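Local structure of endoglucanase family 5 (Clostridium acetobutylicum ATCC 824, 6PZ7) at residues 81-84 with 85-89; 173-176 with 177-181; 256-260 with 261-265. The protein probably hydrolyses internal beta-1,4-glycosidic bonds of cellulose and related plant polysaccharides, as a GH5_4 endoglucanase of broad specificity. All coordinates share one frame; numbering follows the deposited sequence. Where two conformers were deposited one is given.

Interaction 1: 81-84 with 85-89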
loop_
_atom_site.group_PDB
_atom_site.type_symbol
_atom_site.label_atom_id
_atom_site.label_comp_id
_atom_site.label_asym_id
_atom_site.label_seq_id
_atom_site.Cartn_x
_atom_site.Cartn_y
_atom_site.Cartn_z
ATOM N N ARG A 81 17.432 -9.590 2.627
ATOM C CA ARG A 81 17.374 -8.128 2.760
ATOM C C ARG A 81 15.977 -7.646 3.091
ATOM O O ARG A 81 15.799 -6.788 3.977
ATOM C CB ARG A 81 17.903 -7.445 1.500
ATOM C CG ARG A 81 17.851 -5.925 1.582
ATOM C CD ARG A 81 18.596 -5.374 2.801
ATOM N NE ARG A 81 18.391 -3.919 2.849
ATOM C CZ ARG A 81 18.534 -3.181 3.947
ATOM N NH1 ARG A 81 18.925 -3.697 5.099
ATOM N NH2 ARG A 81 18.228 -1.889 3.887
ATOM N N VAL A 82 14.963 -8.198 2.437
ATOM C CA VAL A 82 13.588 -7.830 2.756
ATOM C C VAL A 82 13.322 -8.103 4.234
ATOM O O VAL A 82 12.713 -7.282 4.934
ATOM C CB VAL A 82 12.593 -8.583 1.847
ATOM C CG1 VAL A 82 11.177 -8.328 2.266
ATOM C CG2 VAL A 82 12.770 -8.165 0.378
ATOM N N GLN A 83 13.775 -9.249 4.735
ATOM C CA GLN A 83 13.559 -9.558 6.142
ATOM C C GLN A 83 14.267 -8.564 7.061
ATOM O O GLN A 83 13.747 -8.210 8.124
ATOM C CB GLN A 83 13.998 -10.980 6.459
ATOM C CG GLN A 83 13.781 -11.305 7.921
ATOM C CD GLN A 83 14.107 -12.702 8.264
ATOM O OE1 GLN A 83 15.257 -13.118 8.160
ATOM N NE2 GLN A 83 13.068 -13.478 8.627
ATOM N N GLU A 84 15.476 -8.135 6.700
ATOM C CA GLU A 84 16.165 -7.129 7.508
ATOM C C GLU A 84 15.292 -5.882 7.676
ATOM O O GLU A 84 15.183 -5.307 8.767
ATOM C CB GLU A 84 17.507 -6.727 6.876
ATOM C CG GLU A 84 18.574 -7.780 6.930
ATOM C CD GLU A 84 19.881 -7.399 6.303
ATOM O OE1 GLU A 84 20.008 -6.349 5.646
ATOM O OE2 GLU A 84 20.865 -8.163 6.489
ATOM N N VAL A 85 14.669 -5.419 6.584
ATOM C CA VAL A 85 13.841 -4.211 6.598
ATOM C C VAL A 85 12.551 -4.452 7.368
ATOM O O VAL A 85 12.152 -3.636 8.206
ATOM C CB VAL A 85 13.621 -3.696 5.165
ATOM C CG1 VAL A 85 12.697 -2.509 5.202
ATOM C CG2 VAL A 85 14.943 -3.339 4.525
ATOM N N VAL A 86 11.899 -5.592 7.150
ATOM C CA VAL A 86 10.759 -5.972 7.974
ATOM C C VAL A 86 11.138 -5.933 9.445
ATOM O O VAL A 86 10.384 -5.415 10.279
ATOM C CB VAL A 86 10.232 -7.349 7.556
ATOM C CG1 VAL A 86 9.280 -7.920 8.587
ATOM C CG2 VAL A 86 9.590 -7.265 6.204
ATOM N N ASN A 87 12.304 -6.476 9.799
ATOM C CA ASN A 87 12.727 -6.485 11.192
ATOM C C ASN A 87 12.938 -5.096 11.753
ATOM O O ASN A 87 12.671 -4.892 12.942
ATOM C CB ASN A 87 13.948 -7.381 11.418
ATOM C CG ASN A 87 13.574 -8.846 11.543
ATOM O OD1 ASN A 87 12.388 -9.191 11.681
ATOM N ND2 ASN A 87 14.578 -9.714 11.520
ATOM N N TYR A 88 13.442 -4.128 10.979
ATOM C CA TYR A 88 13.556 -2.768 11.515
ATOM C C TYR A 88 12.202 -2.327 12.063
ATOM O O TYR A 88 12.106 -1.702 13.124
ATOM C CB TYR A 88 14.009 -1.763 10.433
ATOM C CG TYR A 88 15.350 -1.955 9.771
ATOM C CD1 TYR A 88 16.411 -2.584 10.375
ATOM C CD2 TYR A 88 15.544 -1.453 8.488
ATOM C CE1 TYR A 88 17.616 -2.739 9.711
ATOM C CE2 TYR A 88 16.727 -1.606 7.820
ATOM C CZ TYR A 88 17.779 -2.249 8.442
ATOM O OH TYR A 88 18.972 -2.406 7.752
ATOM N N VAL A 89 11.152 -2.549 11.262
ATOM C CA VAL A 89 9.804 -2.103 11.600
ATOM C C VAL A 89 9.253 -2.890 12.796
ATOM O O VAL A 89 8.737 -2.324 13.782
ATOM C CB VAL A 89 8.891 -2.225 10.361
ATOM C CG1 VAL A 89 7.460 -1.854 10.720
ATOM C CG2 VAL A 89 9.394 -1.333 9.233
#
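R81 reaches along one face of helix 76-91 to Y88 and V85, a local contact two turns long on the outer helix of the beta-alpha-beta unit that links strands 55-58 and 95-99 of the TIM barrel. NH1 of R81 donates to Y88 OH at 3.0 Å, with an N-H...O angle of 163° and the hydroxyl in the guanidinium plane. The same nitrogen forms a salt bridge with E84 OE1 (2.9 Å), also in plane, on the carboxylate lone pair turned away from OE2. The bend at chi2 (56°) swings the arginine chain round beside the helix and lays its guanidinium over V85, whose CG2 sits over the centre of one face, 3.6 Å from CZ. The phenol ring stands steeply to the guanidinium, 68° between planes, and E84 O lies above one ring face, toward the rim. On another side of the helix the side chains of Q83 and N87 lie alongside each other, Q83 CG 4.0 Å from N87 ND2, and N87 OD1 is bonded to Y135 OH. V85 and V86 meet I58 of strand 55-58, while V82 and V86 touch F132 of helix 111-132. Beyond the helix, R81 NE pairs with E32 and NH2 with T40 O. Gripped by two carboxylates, a hydroxyl and a carbonyl, the guanidinium is fixed in rotation, and its positive charge is probably compensated.

Interaction 2: 173-176 with 177-181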
loop_
_atom_site.group_PDB
_atom_site.type_symbol
_atom_site.label_atom_id
_atom_site.label_comp_id
_atom_site.label_asym_id
_atom_site.label_seq_id
_atom_site.Cartn_x
_atom_site.Cartn_y
_atom_site.Cartn_z
ATOM N N THR A 173 -6.158 -16.723 -5.066
ATOM C CA THR A 173 -4.986 -17.574 -5.169
ATOM C C THR A 173 -3.965 -17.177 -4.115
ATOM O O THR A 173 -3.390 -18.031 -3.424
ATOM C CB THR A 173 -4.361 -17.429 -6.561
ATOM O OG1 THR A 173 -5.260 -17.912 -7.571
ATOM C CG2 THR A 173 -3.060 -18.208 -6.656
ATOM N N ALA A 174 -3.680 -15.881 -4.010
ATOM C CA ALA A 174 -2.685 -15.425 -3.028
ATOM C C ALA A 174 -3.108 -15.726 -1.592
ATOM O O ALA A 174 -2.308 -16.212 -0.796
ATOM C CB ALA A 174 -2.413 -13.953 -3.245
ATOM N N VAL A 175 -4.360 -15.450 -1.234
ATOM C CA VAL A 175 -4.834 -15.743 0.120
ATOM C C VAL A 175 -4.735 -17.232 0.412
ATOM O O VAL A 175 -4.256 -17.645 1.477
ATOM C CB VAL A 175 -6.269 -15.219 0.344
ATOM C CG1 VAL A 175 -6.865 -15.809 1.602
ATOM C CG2 VAL A 175 -6.273 -13.682 0.405
ATOM N N ASN A 176 -5.205 -18.081 -0.516
ATOM C CA ASN A 176 -5.149 -19.517 -0.265
ATOM C C ASN A 176 -3.702 -19.996 -0.115
ATOM O O ASN A 176 -3.391 -20.846 0.727
ATOM C CB ASN A 176 -5.834 -20.289 -1.391
ATOM C CG ASN A 176 -7.357 -20.280 -1.291
ATOM O OD1 ASN A 176 -7.919 -20.032 -0.246
ATOM N ND2 ASN A 176 -8.011 -20.579 -2.404
ATOM N N THR A 177 -2.809 -19.485 -0.957
ATOM C CA THR A 177 -1.398 -19.872 -0.886
ATOM C C THR A 177 -0.786 -19.459 0.446
ATOM O O THR A 177 -0.088 -20.241 1.094
ATOM C CB THR A 177 -0.628 -19.247 -2.036
ATOM O OG1 THR A 177 -1.144 -19.713 -3.289
ATOM C CG2 THR A 177 0.849 -19.539 -1.991
ATOM N N ILE A 178 -1.043 -18.226 0.879
ATOM C CA ILE A 178 -0.565 -17.771 2.181
ATOM C C ILE A 178 -1.063 -18.706 3.265
ATOM O O ILE A 178 -0.294 -19.185 4.123
ATOM C CB ILE A 178 -1.013 -16.314 2.417
ATOM C CG1 ILE A 178 -0.233 -15.353 1.507
ATOM C CG2 ILE A 178 -0.865 -15.960 3.894
ATOM C CD1 ILE A 178 -0.894 -14.023 1.290
ATOM N N ARG A 179 -2.370 -18.910 3.325
ATOM C CA ARG A 179 -2.936 -19.682 4.433
ATOM C C ARG A 179 -2.435 -21.124 4.437
ATOM O O ARG A 179 -2.254 -21.707 5.514
ATOM C CB ARG A 179 -4.456 -19.631 4.370
ATOM C CG ARG A 179 -5.052 -18.218 4.527
ATOM C CD ARG A 179 -5.739 -18.018 5.847
ATOM N NE ARG A 179 -6.357 -16.714 5.962
ATOM C CZ ARG A 179 -5.796 -15.638 6.529
ATOM N NH1 ARG A 179 -4.570 -15.706 7.034
ATOM N NH2 ARG A 179 -6.439 -14.485 6.568
ATOM N N SER A 180 -2.157 -21.684 3.257
ATOM C CA SER A 180 -1.724 -23.068 3.126
ATOM C C SER A 180 -0.380 -23.314 3.779
ATOM O O SER A 180 -0.049 -24.469 4.085
ATOM C CB SER A 180 -1.636 -23.441 1.646
ATOM O OG SER A 180 -0.460 -22.920 1.045
ATOM N N THR A 181 0.415 -22.279 3.972
ATOM C CA THR A 181 1.736 -22.449 4.578
ATOM C C THR A 181 1.701 -22.592 6.100
ATOM O O THR A 181 2.737 -22.967 6.701
ATOM C CB THR A 181 2.677 -21.310 4.171
ATOM O OG1 THR A 181 2.190 -20.044 4.667
ATOM C CG2 THR A 181 2.839 -21.232 2.679
#
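T173 gives its carbonyl oxygen to T177 twice, in a contact one turn apart near the end of helix 161-180. T177 N lies 2.9 Å from T173 O, and T177 OG1 reaches the same oxygen at 2.8 Å from the opposite face of the carbonyl plane. The hydroxyl can fold back because OG1 stands beside its own backbone N (chi1 -61°); it sits above the carbonyl plane, 36° out of it. The two threonine side chains run alongside each other, CG2 of T173 lying 4.2 Å from OG1 of T177. A174 O takes the I178 amide, and the isoleucine CG1 and CD1 crowd against this oxygen, CG1 at 3.2 Å. V175 O receives R179 N, and R179 CG packs close to that carbonyl; V175 CG1 and R179 CG are 4.2 Å apart. N176 O accepts S180 N (2.9 Å), while the amide oxygen OD1 of N176 is held by N211. Farther on, T181 OG1 turns back to I178 O. T173, T177 and T181 face helix 111-132, whereas V175, I178 and R179 lie on I190 of strand 190-193, with the R179 guanidinium bonded to R188 O, N185 O and D213.

Interaction 3: 256-260 with 261-265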
loop_
_atom_site.group_PDB
_atom_site.type_symbol
_atom_site.label_atom_id
_atom_site.label_comp_id
_atom_site.label_asym_id
_atom_site.label_seq_id
_atom_site.Cartn_x
_atom_site.Cartn_y
_atom_site.Cartn_z
ATOM N N ASN A 256 -19.403 3.837 3.110
ATOM C CA ASN A 256 -20.707 3.235 2.843
ATOM C C ASN A 256 -20.602 1.908 2.122
ATOM O O ASN A 256 -21.434 1.013 2.343
ATOM C CB ASN A 256 -21.580 4.221 2.075
ATOM C CG ASN A 256 -22.202 5.268 2.986
ATOM O OD1 ASN A 256 -22.564 4.973 4.117
ATOM N ND2 ASN A 256 -22.293 6.491 2.491
ATOM N N LYS A 257 -19.621 1.741 1.261
ATOM C CA LYS A 257 -19.500 0.490 0.534
ATOM C C LYS A 257 -18.955 -0.637 1.395
ATOM O O LYS A 257 -19.452 -1.775 1.334
ATOM C CB LYS A 257 -18.634 0.696 -0.705
ATOM C CG LYS A 257 -18.374 -0.568 -1.460
ATOM C CD LYS A 257 -19.668 -1.104 -2.040
ATOM C CE LYS A 257 -19.454 -2.407 -2.751
ATOM N NZ LYS A 257 -20.732 -2.873 -3.345
ATOM N N PHE A 258 -17.908 -0.362 2.172
ATOM C CA PHE A 258 -17.153 -1.390 2.892
ATOM C C PHE A 258 -17.307 -1.275 4.405
ATOM O O PHE A 258 -17.841 -2.199 5.048
ATOM C CB PHE A 258 -15.665 -1.336 2.483
ATOM C CG PHE A 258 -15.413 -1.743 1.047
ATOM C CD1 PHE A 258 -15.742 -3.015 0.596
ATOM C CD2 PHE A 258 -14.779 -0.883 0.187
ATOM C CE1 PHE A 258 -15.505 -3.384 -0.718
ATOM C CE2 PHE A 258 -14.526 -1.265 -1.130
ATOM C CZ PHE A 258 -14.882 -2.514 -1.561
ATOM N N VAL A 259 -16.842 -0.178 5.007
ATOM C CA VAL A 259 -16.612 -0.163 6.448
ATOM C C VAL A 259 -17.917 -0.363 7.199
ATOM O O VAL A 259 -17.979 -1.137 8.167
ATOM C CB VAL A 259 -15.932 1.147 6.875
ATOM C CG1 VAL A 259 -15.754 1.170 8.401
ATOM C CG2 VAL A 259 -14.587 1.362 6.155
ATOM N N LYS A 260 -18.978 0.313 6.759
ATOM C CA LYS A 260 -20.285 0.239 7.427
ATOM C C LYS A 260 -20.870 -1.158 7.352
ATOM O O LYS A 260 -21.711 -1.529 8.194
ATOM C CB LYS A 260 -21.209 1.228 6.727
ATOM C CG LYS A 260 -22.655 1.226 7.203
ATOM C CD LYS A 260 -23.494 2.098 6.291
ATOM C CE LYS A 260 -23.750 1.424 4.966
ATOM N NZ LYS A 260 -24.473 2.311 4.010
ATOM N N ASN A 261 -20.510 -1.930 6.335
ATOM C CA ASN A 261 -20.967 -3.301 6.172
ATOM C C ASN A 261 -20.032 -4.320 6.817
ATOM O O ASN A 261 -20.112 -5.514 6.483
ATOM C CB ASN A 261 -21.169 -3.604 4.694
ATOM C CG ASN A 261 -22.303 -2.797 4.088
ATOM O OD1 ASN A 261 -23.405 -2.732 4.644
ATOM N ND2 ASN A 261 -22.038 -2.158 2.949
ATOM N N GLY A 262 -19.144 -3.887 7.715
ATOM C CA GLY A 262 -18.249 -4.778 8.425
ATOM C C GLY A 262 -17.021 -5.215 7.653
ATOM O O GLY A 262 -16.379 -6.187 8.043
ATOM N N GLN A 263 -16.649 -4.497 6.589
ATOM C CA GLN A 263 -15.462 -4.808 5.794
ATOM C C GLN A 263 -14.445 -3.680 5.966
ATOM O O GLN A 263 -14.621 -2.591 5.403
ATOM C CB GLN A 263 -15.815 -4.991 4.318
ATOM C CG GLN A 263 -14.604 -5.257 3.454
ATOM C CD GLN A 263 -13.787 -6.419 3.985
ATOM O OE1 GLN A 263 -14.264 -7.546 4.007
ATOM N NE2 GLN A 263 -12.560 -6.148 4.432
ATOM N N PRO A 264 -13.387 -3.879 6.754
ATOM C CA PRO A 264 -12.416 -2.810 6.972
ATOM C C PRO A 264 -11.601 -2.475 5.738
ATOM O O PRO A 264 -11.433 -3.305 4.823
ATOM C CB PRO A 264 -11.529 -3.366 8.097
ATOM C CG PRO A 264 -12.416 -4.338 8.846
ATOM C CD PRO A 264 -13.164 -5.003 7.693
ATOM N N VAL A 265 -11.054 -1.263 5.760
ATOM C CA VAL A 265 -10.313 -0.662 4.662
ATOM C C VAL A 265 -9.082 0.049 5.202
ATOM O O VAL A 265 -9.168 0.796 6.188
ATOM C CB VAL A 265 -11.187 0.381 3.913
ATOM C CG1 VAL A 265 -10.377 1.110 2.830
ATOM C CG2 VAL A 265 -12.416 -0.272 3.317
#
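F258 and V259 meet Q263 and V265 where helix 241-259 gives way to the loop leading into strand 265-270. V265 CG2 is the meeting point: it lies 3.5 Å from F258 CB and 3.9 Å from V259 CG2, its side chain crossing both at about a right angle. Q263 runs beside F258, its CG 3.8 Å from F258 CD1, and its amide plane is almost perpendicular to the ring. K257 CG lies over the centre of one face of that ring; the lysine sets this carbon there with CG anti to the backbone N (chi1 176°), and the chain then leads off to N205. Behind the side chains the backbone closes in a Schellman motif: Q263 N bonds to F258 O (3.0 Å) and G262 N to V259 O (3.0 Å), with G262, at a positive phi of 80°, as the C-prime residue and a type I turn spanning V259 to G262. F258 O also takes a weak bond from N261 N. The N261 side chain folds back on the helix: its ND2 donates to K257 O at 3.1 Å, the acceptor lying in the amide plane of N261, although the donor stands well above the plane of the carbonyl it approaches. K260 runs alongside N261, and K260 NZ, beyond a kink at chi3, comes 3.3 Å from N256 OD1, to which it donates. Farther out, Q263 NE2 bonds both to P264 O, on an in-plane lone pair, and to V216 O, tying the loop to the start of strand 216-221. V218 of that strand touches the side chains of F258, Q263 and V265, while P264 and V259 lie against helix 9-16.

All three contacts are local, each on a different outer helix of the barrel: V82, V85, V86, A174, V175, I178, F258 and V265 are buried, whereas E84, N176, S180 and K260 to G262 are exposed. Interactions 1 and 2 lie wholly or largely within their helices, with apolar side chains turned to strands 55-58 and 190-193; interaction 3 instead covers a helix end and the run into the next strand. An arginine salt-bridged within the helix distinguishes interaction 1, hydroxyls folded onto backbone carbonyls mark interaction 2, and interaction 3 combines backbone capping with apolar contacts. Helix 111-132 touches both interactions 1 and 2. Interactions 1 and 3 lie on opposite sides of the chain's centre, their centres about 31 Å apart.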